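Local structure of CofB (Escherichia coli, 5AX6) at residues E4-I15 with N161-A170; I350-D361 with E377-V385. The protein is the minor pilin of the CFA/III type IVb pilus of enterotoxigenic E. coli, forms a homotrimer, and probably takes part in pilus assembly. One frame throughout, in Å; residues are numbered along the deposited sequence.

Contact 1 (E4-I15 with N161-A170); sequences EARRQIVSNALI and NYVSSLEKAA
In CofB, helix 4-25, the N-terminal helix of the pilin domain, packs on the short helix 161-171 in a knobs-into-holes interface: Y162, S11 and A169 each fill a hole on the facing helix. The axes approach to 8.4 Å and cross at -51°; the backbones come nearest around S11 and L166 and part towards R7 with Y162 and I15 with A170. At the first end the aliphatic part of R7 lies over one face of the Y162 ring. R7 CD stands 3.6 Å from the ring centroid, almost on the normal, a CH-pi contact. CG of R7 is anti to its carbonyl carbon (chi1 -76°), which lays the chain across the ring, and a bend at chi3 carries the guanidinium on to N161, whose CB covers one of its faces. V10 also packs against Y162. L14 and Y162 rest on strand 121-130 of the antiparallel sheet, as the N-terminal helix of type IV pilins packs against a sheet.

At the middle two buried hydroxyls meet: S11 OG and S165 OG are 2.6 Å apart and hydrogen-bonded, while S11 OG also reaches the edge of the Y162 ring. Beside them Q8 folds back at chi2 (61°) and donates from NE2 to S165 O at 3.2 Å. That carbonyl already accepts the helical bond from A169 N, and the two donors arrive from opposite faces of its plane. The other hydrogen of the Q8 amide goes to N12 OD1, which keeps the group from rotating. Towards the far end L14 and I15 pack on L166; I15 also touches H173 and F177. I15 CG1 presses on A169 CB at 3.4 Å, closer than usual van der Waals contact.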
loop_
_atom_site.group_PDB
_atom_site.type_symbol
_atom_site.label_atom_id
_atom_site.label_comp_id
_atom_site.label_asym_id
_atom_site.label_seq_id
_atom_site.Cartn_x
_atom_site.Cartn_y
_atom_site.Cartn_z
ATOM N N GLU A 4 2.022 19.611 40.209
ATOM C CA GLU A 4 1.767 19.512 38.777
ATOM C C GLU A 4 1.234 18.139 38.399
ATOM O O GLU A 4 0.265 18.026 37.641
ATOM C CB GLU A 4 3.042 19.807 37.980
ATOM C CG GLU A 4 2.926 19.548 36.473
ATOM C CD GLU A 4 3.267 18.112 36.074
ATOM O OE1 GLU A 4 3.613 17.305 36.965
ATOM O OE2 GLU A 4 3.191 17.792 34.865
ATOM N N ALA A 5 1.888 17.101 38.916
ATOM C CA ALA A 5 1.526 15.723 38.604
ATOM C C ALA A 5 0.056 15.456 38.911
ATOM O O ALA A 5 -0.647 14.838 38.114
ATOM C CB ALA A 5 2.413 14.759 39.372
ATOM N N ARG A 6 -0.400 15.930 40.067
ATOM C CA ARG A 6 -1.797 15.792 40.460
ATOM C C ARG A 6 -2.716 16.550 39.500
ATOM O O ARG A 6 -3.716 16.011 39.016
ATOM C CB ARG A 6 -2.005 16.297 41.889
ATOM C CG ARG A 6 -3.466 16.565 42.245
ATOM C CD ARG A 6 -3.599 17.341 43.555
ATOM N NE ARG A 6 -2.982 18.668 43.492
ATOM C CZ ARG A 6 -3.632 19.788 43.187
ATOM N NH1 ARG A 6 -4.930 19.751 42.908
ATOM N NH2 ARG A 6 -2.984 20.948 43.158
ATOM N N ARG A 7 -2.371 17.807 39.232
ATOM C CA ARG A 7 -3.166 18.633 38.336
ATOM C C ARG A 7 -3.185 18.062 36.923
ATOM O O ARG A 7 -4.185 18.189 36.216
ATOM C CB ARG A 7 -2.644 20.072 38.317
ATOM C CG ARG A 7 -3.028 20.886 39.546
ATOM C CD ARG A 7 -2.815 22.380 39.312
ATOM N NE ARG A 7 -1.439 22.678 38.927
ATOM C CZ ARG A 7 -0.478 23.005 39.785
ATOM N NH1 ARG A 7 -0.743 23.090 41.084
ATOM N NH2 ARG A 7 0.746 23.253 39.340
ATOM N N GLN A 8 -2.094 17.427 36.509
ATOM C CA GLN A 8 -2.060 16.857 35.172
ATOM C C GLN A 8 -3.027 15.686 35.056
ATOM O O GLN A 8 -3.639 15.475 34.007
ATOM C CB GLN A 8 -0.656 16.401 34.791
ATOM C CG GLN A 8 -0.526 16.102 33.305
ATOM C CD GLN A 8 -0.817 17.331 32.443
ATOM O OE1 GLN A 8 -0.128 18.349 32.541
ATOM N NE2 GLN A 8 -1.847 17.244 31.605
ATOM N N ILE A 9 -3.170 14.922 36.132
ATOM C CA ILE A 9 -4.044 13.761 36.087
ATOM C C ILE A 9 -5.504 14.200 36.023
ATOM O O ILE A 9 -6.288 13.637 35.264
ATOM C CB ILE A 9 -3.813 12.837 37.299
ATOM C CG1 ILE A 9 -2.479 12.103 37.136
ATOM C CG2 ILE A 9 -4.952 11.833 37.433
ATOM C CD1 ILE A 9 -2.044 11.336 38.370
ATOM N N VAL A 10 -5.861 15.204 36.821
ATOM C CA VAL A 10 -7.188 15.809 36.748
ATOM C C VAL A 10 -7.447 16.359 35.343
ATOM O O VAL A 10 -8.499 16.102 34.744
ATOM C CB VAL A 10 -7.342 16.943 37.774
ATOM C CG1 VAL A 10 -8.640 17.711 37.542
ATOM C CG2 VAL A 10 -7.281 16.384 39.195
ATOM N N SER A 11 -6.478 17.106 34.819
ATOM C CA SER A 11 -6.616 17.714 33.496
ATOM C C SER A 11 -6.770 16.671 32.393
ATOM O O SER A 11 -7.556 16.859 31.467
ATOM C CB SER A 11 -5.418 18.625 33.200
ATOM O OG SER A 11 -5.414 19.727 34.094
ATOM N N ASN A 12 -6.022 15.574 32.477
ATOM C CA ASN A 12 -6.177 14.511 31.493
ATOM C C ASN A 12 -7.587 13.925 31.504
ATOM O O ASN A 12 -8.144 13.612 30.447
ATOM C CB ASN A 12 -5.161 13.385 31.717
ATOM C CG ASN A 12 -3.751 13.779 31.331
ATOM O OD1 ASN A 12 -3.536 14.750 30.602
ATOM N ND2 ASN A 12 -2.777 13.017 31.816
ATOM N N ALA A 13 -8.154 13.763 32.690
ATOM C CA ALA A 13 -9.497 13.201 32.806
ATOM C C ALA A 13 -10.549 14.203 32.306
ATOM O O ALA A 13 -11.504 13.831 31.617
ATOM C CB ALA A 13 -9.781 12.805 34.241
ATOM N N LEU A 14 -10.373 15.468 32.667
ATOM C CA LEU A 14 -11.256 16.526 32.183
ATOM C C LEU A 14 -11.258 16.596 30.651
ATOM O O LEU A 14 -12.319 16.654 30.022
ATOM C CB LEU A 14 -10.845 17.873 32.779
ATOM C CG LEU A 14 -11.233 18.069 34.245
ATOM C CD1 LEU A 14 -10.522 19.288 34.841
ATOM C CD2 LEU A 14 -12.760 18.200 34.401
ATOM N N ILE A 15 -10.072 16.591 30.053
ATOM C CA ILE A 15 -9.962 16.634 28.600
ATOM C C ILE A 15 -10.572 15.395 27.940
ATOM O O ILE A 15 -11.159 15.480 26.860
ATOM C CB ILE A 15 -8.499 16.767 28.156
ATOM C CG1 ILE A 15 -7.992 18.183 28.419
ATOM C CG2 ILE A 15 -8.338 16.385 26.689
ATOM C CD1 ILE A 15 -9.051 19.246 28.296
ATOM N N ASN A 161 -2.578 27.715 36.951
ATOM C CA ASN A 161 -1.742 26.524 36.960
ATOM C C ASN A 161 -2.438 25.433 36.159
ATOM O O ASN A 161 -1.802 24.652 35.445
ATOM C CB ASN A 161 -1.472 26.054 38.392
ATOM C CG ASN A 161 -1.118 27.197 39.329
ATOM O OD1 ASN A 161 -0.530 28.197 38.916
ATOM N ND2 ASN A 161 -1.481 27.053 40.600
ATOM N N TYR A 162 -3.763 25.409 36.273
ATOM C CA TYR A 162 -4.575 24.400 35.612
ATOM C C TYR A 162 -4.689 24.639 34.113
ATOM O O TYR A 162 -4.793 23.689 33.343
ATOM C CB TYR A 162 -5.967 24.350 36.241
ATOM C CG TYR A 162 -6.103 23.275 37.284
ATOM C CD1 TYR A 162 -6.114 21.934 36.920
ATOM C CD2 TYR A 162 -6.221 23.594 38.630
ATOM C CE1 TYR A 162 -6.238 20.936 37.870
ATOM C CE2 TYR A 162 -6.345 22.605 39.590
ATOM C CZ TYR A 162 -6.352 21.275 39.202
ATOM O OH TYR A 162 -6.475 20.281 40.145
ATOM N N VAL A 163 -4.670 25.899 33.695
ATOM C CA VAL A 163 -4.779 26.203 32.273
ATOM C C VAL A 163 -3.618 25.587 31.500
ATOM O O VAL A 163 -3.791 25.056 30.401
ATOM C CB VAL A 163 -4.826 27.717 32.011
ATOM C CG1 VAL A 163 -4.602 27.998 30.533
ATOM C CG2 VAL A 163 -6.161 28.296 32.470
ATOM N N SER A 164 -2.428 25.647 32.082
ATOM C CA SER A 164 -1.257 25.069 31.441
ATOM C C SER A 164 -1.388 23.549 31.326
ATOM O O SER A 164 -1.061 22.967 30.290
ATOM C CB SER A 164 0.015 25.438 32.212
ATOM O OG SER A 164 1.169 25.055 31.486
ATOM N N SER A 165 -1.875 22.898 32.379
ATOM C CA SER A 165 -2.029 21.450 32.311
ATOM C C SER A 165 -3.227 21.066 31.429
ATOM O O SER A 165 -3.194 20.034 30.766
ATOM C CB SER A 165 -2.156 20.838 33.714
ATOM O OG SER A 165 -3.342 21.237 34.367
ATOM N N LEU A 166 -4.273 21.890 31.413
ATOM C CA LEU A 166 -5.397 21.653 30.502
ATOM C C LEU A 166 -4.954 21.761 29.047
ATOM O O LEU A 166 -5.333 20.943 28.208
ATOM C CB LEU A 166 -6.537 22.635 30.778
ATOM C CG LEU A 166 -7.320 22.366 32.065
ATOM C CD1 LEU A 166 -8.163 23.574 32.451
ATOM C CD2 LEU A 166 -8.189 21.108 31.931
ATOM N N GLU A 167 -4.130 22.761 28.749
ATOM C CA GLU A 167 -3.669 22.959 27.382
ATOM C C GLU A 167 -2.756 21.817 26.952
ATOM O O GLU A 167 -2.802 21.364 25.807
ATOM C CB GLU A 167 -2.959 24.308 27.248
ATOM C CG GLU A 167 -3.921 25.480 27.104
ATOM C CD GLU A 167 -3.242 26.829 27.255
ATOM O OE1 GLU A 167 -2.082 26.867 27.719
ATOM O OE2 GLU A 167 -3.876 27.854 26.919
ATOM N N LYS A 168 -1.934 21.351 27.884
ATOM C CA LYS A 168 -1.075 20.198 27.645
ATOM C C LYS A 168 -1.914 18.949 27.353
ATOM O O LYS A 168 -1.644 18.211 26.404
ATOM C CB LYS A 168 -0.156 19.975 28.847
ATOM C CG LYS A 168 0.633 18.678 28.804
ATOM C CD LYS A 168 1.729 18.677 29.858
ATOM C CE LYS A 168 2.327 17.291 30.043
ATOM N NZ LYS A 168 3.356 17.274 31.124
ATOM N N ALA A 169 -2.945 18.721 28.156
ATOM C CA ALA A 169 -3.804 17.565 27.942
ATOM C C ALA A 169 -4.548 17.684 26.609
ATOM O O ALA A 169 -4.737 16.693 25.894
ATOM C CB ALA A 169 -4.775 17.416 29.091
ATOM N N ALA A 170 -4.949 18.905 26.264
ATOM C CA ALA A 170 -5.660 19.131 25.016
ATOM C C ALA A 170 -4.766 18.809 23.821
ATOM O O ALA A 170 -5.213 18.199 22.853
ATOM C CB ALA A 170 -6.171 20.567 24.939
#

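Contact 2 (I350-D361 with E377-V385); sequences IYAAFSNSNASD and EKGRIELNV
The F354 ring carries I381 on one face, with CD1 3.9 Å from the ring centroid in a CH-pi contact, and meets G379 O at its edge, in the ring plane. The I381 chain crosses F354 at about a right angle. With CG1 anti to the carbonyl carbon (chi1 -62°), its CD1 also reaches A352 CB, and farther along I350 meets L383 through their CD1 atoms at 4.3 Å.

The backbones join where the type II turn E377-R380 approaches S355. S355 N donates to G379 O at 3.1 Å, in the carbonyl plane and on a lone pair. A water links S355 OG to R380 O beside this bond. The N356 amide gives K378 O a weak bond from ND2 (3.0 Å), but its stronger partner is L473 O. Next to it the K378 chain lies against D361, CD 3.4 Å from OD1. R380, the last residue of the turn, grips E382 OE1 of the following strand side-on through NE and NH2, while its NH1 reaches back to E377 O.

L383 packs against M335 of a second subunit, and E377 forms a salt bridge with R430 of the third. The axes of 350-353 and 381-384 come no closer than 9.0 Å, and the strands are not paired with each other. The first hydrogen-bonds to strand 478-487 and the second to strand 452-463, so the I381 side chain, which also touches I482, packs between the two sheets.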
loop_
_atom_site.group_PDB
_atom_site.type_symbol
_atom_site.label_atom_id
_atom_site.label_comp_id
_atom_site.label_asym_id
_atom_site.label_seq_id
_atom_site.Cartn_x
_atom_site.Cartn_y
_atom_site.Cartn_z
ATOM N N ILE A 350 24.495 -22.955 -14.303
ATOM C CA ILE A 350 25.179 -22.844 -15.583
ATOM C C ILE A 350 25.742 -24.205 -15.962
ATOM O O ILE A 350 26.375 -24.855 -15.140
ATOM C CB ILE A 350 26.335 -21.816 -15.505
ATOM C CG1 ILE A 350 25.794 -20.417 -15.217
ATOM C CG2 ILE A 350 27.149 -21.829 -16.781
ATOM C CD1 ILE A 350 26.858 -19.437 -14.653
ATOM N N TYR A 351 25.493 -24.651 -17.191
ATOM C CA TYR A 351 26.125 -25.881 -17.683
ATOM C C TYR A 351 27.419 -25.527 -18.414
ATOM O O TYR A 351 27.426 -24.644 -19.279
ATOM C CB TYR A 351 25.182 -26.661 -18.616
ATOM C CG TYR A 351 25.849 -27.892 -19.229
ATOM C CD1 TYR A 351 25.763 -29.132 -18.612
ATOM C CD2 TYR A 351 26.574 -27.800 -20.408
ATOM C CE1 TYR A 351 26.380 -30.248 -19.151
ATOM C CE2 TYR A 351 27.199 -28.911 -20.954
ATOM C CZ TYR A 351 27.094 -30.128 -20.326
ATOM O OH TYR A 351 27.698 -31.240 -20.856
ATOM N N ALA A 352 28.512 -26.211 -18.097
ATOM C CA ALA A 352 29.763 -25.944 -18.810
ATOM C C ALA A 352 30.671 -27.149 -18.777
ATOM O O ALA A 352 30.701 -27.889 -17.794
ATOM C CB ALA A 352 30.475 -24.732 -18.211
ATOM N N ALA A 353 31.385 -27.358 -19.874
ATOM C CA ALA A 353 32.441 -28.343 -19.909
ATOM C C ALA A 353 33.779 -27.611 -19.800
ATOM O O ALA A 353 33.882 -26.423 -20.122
ATOM C CB ALA A 353 32.369 -29.167 -21.179
ATOM N N PHE A 354 34.792 -28.301 -19.297
ATOM C CA PHE A 354 36.154 -27.788 -19.396
ATOM C C PHE A 354 36.550 -27.869 -20.878
ATOM O O PHE A 354 35.834 -28.489 -21.681
ATOM C CB PHE A 354 37.091 -28.576 -18.482
ATOM C CG PHE A 354 36.699 -28.506 -17.025
ATOM C CD1 PHE A 354 37.103 -27.438 -16.235
ATOM C CD2 PHE A 354 35.908 -29.490 -16.460
ATOM C CE1 PHE A 354 36.735 -27.359 -14.901
ATOM C CE2 PHE A 354 35.533 -29.417 -15.125
ATOM C CZ PHE A 354 35.952 -28.354 -14.342
ATOM N N SER A 355 37.642 -27.220 -21.273
ATOM C CA SER A 355 37.829 -27.019 -22.705
ATOM C C SER A 355 39.164 -27.478 -23.296
ATOM O O SER A 355 39.480 -27.104 -24.419
ATOM C CB SER A 355 37.608 -25.541 -23.050
ATOM O OG SER A 355 38.489 -24.684 -22.349
ATOM N N ASN A 356 39.933 -28.297 -22.580
ATOM C CA ASN A 356 41.129 -28.899 -23.194
ATOM C C ASN A 356 40.737 -30.041 -24.118
ATOM O O ASN A 356 39.965 -30.920 -23.736
ATOM C CB ASN A 356 42.123 -29.387 -22.132
ATOM C CG ASN A 356 42.912 -28.247 -21.520
ATOM O OD1 ASN A 356 43.032 -27.175 -22.120
ATOM N ND2 ASN A 356 43.453 -28.466 -20.327
ATOM N N SER A 357 41.282 -30.026 -25.335
ATOM C CA SER A 357 40.847 -30.933 -26.394
ATOM C C SER A 357 41.954 -31.834 -26.963
ATOM O O SER A 357 41.718 -33.001 -27.277
ATOM C CB SER A 357 40.230 -30.117 -27.530
ATOM O OG SER A 357 39.682 -30.961 -28.516
ATOM N N ASN A 358 43.152 -31.290 -27.125
ATOM C CA ASN A 358 44.237 -32.080 -27.691
ATOM C C ASN A 358 45.196 -32.560 -26.613
ATOM O O ASN A 358 45.258 -31.983 -25.524
ATOM C CB ASN A 358 44.989 -31.282 -28.759
ATOM C CG ASN A 358 45.385 -29.899 -28.284
ATOM O OD1 ASN A 358 46.116 -29.750 -27.301
ATOM N ND2 ASN A 358 44.918 -28.877 -28.992
ATOM N N ALA A 359 45.941 -33.614 -26.937
ATOM C CA ALA A 359 46.804 -34.307 -25.984
ATOM C C ALA A 359 47.779 -33.388 -25.254
ATOM O O ALA A 359 48.018 -33.563 -24.063
ATOM C CB ALA A 359 47.575 -35.412 -26.694
ATOM N N SER A 360 48.351 -32.418 -25.962
ATOM C CA SER A 360 49.381 -31.574 -25.358
ATOM C C SER A 360 48.810 -30.737 -24.220
ATOM O O SER A 360 49.478 -30.517 -23.211
ATOM C CB SER A 360 50.035 -30.665 -26.406
ATOM O OG SER A 360 49.119 -29.722 -26.925
ATOM N N ASP A 361 47.574 -30.277 -24.384
ATOM C CA ASP A 361 46.912 -29.507 -23.338
ATOM C C ASP A 361 46.364 -30.420 -22.245
ATOM O O ASP A 361 46.470 -30.110 -21.059
ATOM C CB ASP A 361 45.781 -28.658 -23.925
ATOM C CG ASP A 361 46.297 -27.526 -24.801
ATOM O OD1 ASP A 361 47.379 -26.977 -24.494
ATOM O OD2 ASP A 361 45.619 -27.186 -25.795
ATOM N N GLU A 377 45.685 -21.852 -15.964
ATOM C CA GLU A 377 45.676 -23.136 -16.667
ATOM C C GLU A 377 44.759 -23.144 -17.877
ATOM O O GLU A 377 43.640 -22.638 -17.830
ATOM C CB GLU A 377 45.258 -24.263 -15.726
ATOM C CG GLU A 377 46.418 -24.860 -14.927
ATOM C CD GLU A 377 45.939 -25.776 -13.818
ATOM O OE1 GLU A 377 44.749 -25.685 -13.444
ATOM O OE2 GLU A 377 46.749 -26.586 -13.319
ATOM N N LYS A 378 45.246 -23.730 -18.960
ATOM C CA LYS A 378 44.439 -23.900 -20.155
ATOM C C LYS A 378 43.234 -24.780 -19.856
ATOM O O LYS A 378 43.339 -25.769 -19.121
ATOM C CB LYS A 378 45.262 -24.511 -21.290
ATOM C CG LYS A 378 46.348 -23.589 -21.832
ATOM C CD LYS A 378 46.706 -23.926 -23.276
ATOM C CE LYS A 378 45.714 -23.308 -24.249
ATOM N NZ LYS A 378 45.721 -21.822 -24.156
ATOM N N GLY A 379 42.094 -24.406 -20.427
ATOM C CA GLY A 379 40.891 -25.219 -20.363
ATOM C C GLY A 379 40.050 -24.968 -19.128
ATOM O O GLY A 379 38.989 -25.571 -18.962
ATOM N N ARG A 380 40.523 -24.094 -18.252
ATOM C CA ARG A 380 39.797 -23.801 -17.026
ATOM C C ARG A 380 38.458 -23.144 -17.345
ATOM O O ARG A 380 38.262 -22.568 -18.425
ATOM C CB ARG A 380 40.609 -22.895 -16.112
ATOM C CG ARG A 380 40.741 -21.468 -16.624
ATOM C CD ARG A 380 41.754 -20.686 -15.804
ATOM N NE ARG A 380 41.883 -19.318 -16.297
ATOM C CZ ARG A 380 42.632 -18.969 -17.339
ATOM N NH1 ARG A 380 43.336 -19.888 -17.990
ATOM N NH2 ARG A 380 42.685 -17.699 -17.723
ATOM N N ILE A 381 37.534 -23.238 -16.398
ATOM C CA ILE A 381 36.310 -22.467 -16.477
ATOM C C ILE A 381 36.484 -21.225 -15.618
ATOM O O ILE A 381 36.793 -21.312 -14.432
ATOM C CB ILE A 381 35.070 -23.294 -16.019
ATOM C CG1 ILE A 381 34.875 -24.513 -16.925
ATOM C CG2 ILE A 381 33.807 -22.398 -16.011
ATOM C CD1 ILE A 381 33.808 -25.520 -16.430
ATOM N N GLU A 382 36.331 -20.053 -16.217
ATOM C CA GLU A 382 36.514 -18.830 -15.454
ATOM C C GLU A 382 35.274 -17.960 -15.559
ATOM O O GLU A 382 34.704 -17.816 -16.635
ATOM C CB GLU A 382 37.757 -18.062 -15.932
ATOM C CG GLU A 382 38.011 -16.798 -15.124
ATOM C CD GLU A 382 39.385 -16.173 -15.376
ATOM O OE1 GLU A 382 40.291 -16.879 -15.879
ATOM O OE2 GLU A 382 39.551 -14.973 -15.060
ATOM N N LEU A 383 34.860 -17.392 -14.436
ATOM C CA LEU A 383 33.645 -16.580 -14.380
ATOM C C LEU A 383 33.913 -15.349 -13.535
ATOM O O LEU A 383 34.743 -15.390 -12.638
ATOM C CB LEU A 383 32.477 -17.383 -13.782
ATOM C CG LEU A 383 32.014 -18.658 -14.495
ATOM C CD1 LEU A 383 31.004 -19.419 -13.630
ATOM C CD2 LEU A 383 31.407 -18.318 -15.847
ATOM N N ASN A 384 33.210 -14.255 -13.816
ATOM C CA ASN A 384 33.260 -13.085 -12.952
ATOM C C ASN A 384 32.531 -13.342 -11.648
ATOM O O ASN A 384 31.457 -13.940 -11.651
ATOM C CB ASN A 384 32.645 -11.873 -13.656
ATOM C CG ASN A 384 33.462 -11.427 -14.846
ATOM O OD1 ASN A 384 34.682 -11.319 -14.758
ATOM N ND2 ASN A 384 32.801 -11.177 -15.963
ATOM N N VAL A 385 33.115 -12.907 -10.536
ATOM C CA VAL A 385 32.474 -13.067 -9.239
ATOM C C VAL A 385 31.270 -12.135 -9.176
ATOM O O VAL A 385 31.346 -10.974 -9.583
ATOM C CB VAL A 385 33.447 -12.784 -8.067
ATOM C CG1 VAL A 385 32.709 -12.859 -6.730
ATOM C CG2 VAL A 385 34.588 -13.794 -8.083
HETATM O O HOH W 1 36.893 -23.300 -20.705
#

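How the contacts relate
Contact 1 and contact 2 lie on opposite sides of the centre of an elongated chain, with centres 81 Å apart and nearest atoms about 56 Å apart. They follow in series: helices 4-25 and 161-171 meet within the pilin domain, the beta-repeat domain comes next, and 350-361 meets 377-385 in the C-terminal domain. No helix, strand or sheet is shared. Contact 1 spans a long interval of the chain and joins two helices, whereas contact 2 closes over only 15 residues and brings two sheets together. Contact 1 touches no other subunit; contact 2 borders both other copies, consistent with trimer contacts at the C-terminal end.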